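PDB 3ZLE: apical membrane antigen 1-like protein, soluble form, which may play a role in host cell invasion by the parasite, probably as a surface protein of the moving junction, and is seen here as its ectoplasmic region. Local coordinates for residues 50-55 with 189-194. Sequence-based numbering, arbitrary orientation.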
# COMPACT_ATOMS: atom_id res chain seq x y z
N CYS A 50 0.08 -6.67 4.25
CA CYS A 50 0.49 -5.35 4.76
C CYS A 50 -0.59 -4.28 4.60
O CYS A 50 -1.23 -4.18 3.56
CB CYS A 50 1.78 -4.86 4.08
SG CYS A 50 3.25 -5.72 4.62
N PRO A 51 -0.74 -3.41 5.61
CA PRO A 51 -1.66 -2.29 5.45
C PRO A 51 -1.12 -1.28 4.45
O PRO A 51 0.10 -1.17 4.24
CB PRO A 51 -1.76 -1.70 6.86
CG PRO A 51 -0.57 -2.17 7.60
CD PRO A 51 -0.06 -3.42 6.92
N VAL A 52 -2.02 -0.60 3.75
CA VAL A 52 -1.59 0.27 2.68
C VAL A 52 -1.96 1.67 3.09
O VAL A 52 -3.13 2.05 3.06
CB VAL A 52 -2.36 -0.07 1.38
CG1 VAL A 52 -1.63 0.55 0.16
CG2 VAL A 52 -2.50 -1.58 1.23
N PHE A 53 -0.95 2.47 3.44
CA PHE A 53 -1.19 3.77 4.07
C PHE A 53 -1.54 4.83 3.05
O PHE A 53 -0.82 5.02 2.04
CB PHE A 53 0.05 4.19 4.84
CG PHE A 53 0.22 3.45 6.13
CD1 PHE A 53 0.79 2.18 6.13
CD2 PHE A 53 -0.34 3.94 7.32
CE1 PHE A 53 0.98 1.51 7.33
CE2 PHE A 53 -0.22 3.20 8.52
CZ PHE A 53 0.40 1.97 8.49
N GLY A 54 -2.65 5.52 3.28
CA GLY A 54 -3.07 6.59 2.40
C GLY A 54 -3.83 6.14 1.16
O GLY A 54 -4.27 6.98 0.37
N LYS A 55 -4.11 4.83 1.04
CA LYS A 55 -4.92 4.35 -0.06
C LYS A 55 -6.37 4.72 0.06
O LYS A 55 -7.03 4.35 1.03
CB LYS A 55 -4.77 2.85 -0.29
CG LYS A 55 -5.85 2.21 -1.15
CD LYS A 55 -5.33 0.96 -1.89
CE LYS A 55 -6.49 0.14 -2.41
NZ LYS A 55 -6.10 -1.10 -3.19
N PRO A 189 -8.03 3.36 -7.42
CA PRO A 189 -7.34 3.62 -6.18
C PRO A 189 -6.41 4.82 -6.33
O PRO A 189 -5.93 5.06 -7.42
CB PRO A 189 -6.51 2.34 -5.94
CG PRO A 189 -7.12 1.30 -6.83
CD PRO A 189 -7.67 2.06 -8.01
N VAL A 190 -6.19 5.57 -5.25
CA VAL A 190 -5.26 6.70 -5.26
C VAL A 190 -4.67 6.87 -3.85
O VAL A 190 -5.34 6.57 -2.87
CB VAL A 190 -5.97 7.97 -5.74
CG1 VAL A 190 -6.79 8.61 -4.60
CG2 VAL A 190 -4.96 8.95 -6.34
N LYS A 191 -3.37 7.21 -3.75
CA LYS A 191 -2.84 7.81 -2.51
C LYS A 191 -3.34 9.25 -2.28
O LYS A 191 -3.09 10.13 -3.11
CB LYS A 191 -1.33 7.81 -2.48
CG LYS A 191 -0.66 6.47 -2.22
CD LYS A 191 -1.22 5.73 -1.03
CE LYS A 191 -0.52 4.41 -0.73
NZ LYS A 191 0.94 4.45 -0.46
N GLU A 192 -3.88 9.48 -1.08
CA GLU A 192 -4.29 10.79 -0.64
C GLU A 192 -3.60 11.20 0.64
O GLU A 192 -3.16 10.38 1.41
CB GLU A 192 -5.82 10.88 -0.51
CG GLU A 192 -6.39 10.11 0.65
CD GLU A 192 -7.82 10.50 1.01
OE1 GLU A 192 -8.63 10.81 0.09
OE2 GLU A 192 -8.17 10.44 2.20
N LYS A 193 -3.28 12.48 0.73
CA LYS A 193 -2.76 13.05 1.93
C LYS A 193 -3.56 14.28 2.23
O LYS A 193 -3.43 15.29 1.55
CB LYS A 193 -1.30 13.40 1.79
CG LYS A 193 -0.66 13.90 3.07
CD LYS A 193 0.82 14.18 2.84
CE LYS A 193 1.56 14.44 4.14
NZ LYS A 193 3.01 14.62 3.82
N SER A 194 -4.47 14.14 3.19
CA SER A 194 -5.43 15.16 3.56
C SER A 194 -5.34 15.38 5.06
O SER A 194 -5.06 14.46 5.83
CB SER A 194 -6.85 14.68 3.20
OG SER A 194 -7.83 15.37 3.95
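K55 and K191 face each other, CA to CA 4.7 Å, as a non-hydrogen-bonded pair of the antiparallel two-stranded ribbon formed by 55-59 and 187-191 in the AMA1 ectodomain. The ribbon begins where a type II turn from V52 to K55 delivers the chain from strand 52-53, which belongs to a different sheet. G54 suits the turn because at its positive phi a CB would press against the preceding carbonyl; a CB would also lie close to K191 CD. Its carbonyl receives the one hydrogen bond between the segments, from E192 N to G54 O (2.9 Å). The bond is nearly straight, 167° at the hydrogen. The CA-H of K191 approaches the same oxygen, K191 CA to G54 O 3.3 Å.

K191 suits its place by pairing a long aliphatic stem with a polar end. A bend at chi2 (-49°) turns the stem back along the turn backbone, CD 3.4 Å from G54 C, and the side chain crosses that of V52 at about a right angle. Its ammonium group hydrogen-bonds to the carbonyls of A338 and G340, while W257 and F261 of helix 253-262 pack on the side chain. K55, by contrast, runs extended beside P189, whose apolar ring sets CB 4.2 Å from K55 CE, both side chains pointing the same way; K55 NZ hydrogen-bonds to Q165 OE1 and F33 O, and its charge meets Y201 in a cation-pi contact. The reach and negative charge of E192 carry OE2 to a salt bridge with R197 NE, and its CG lies 3.8 Å from G54 O.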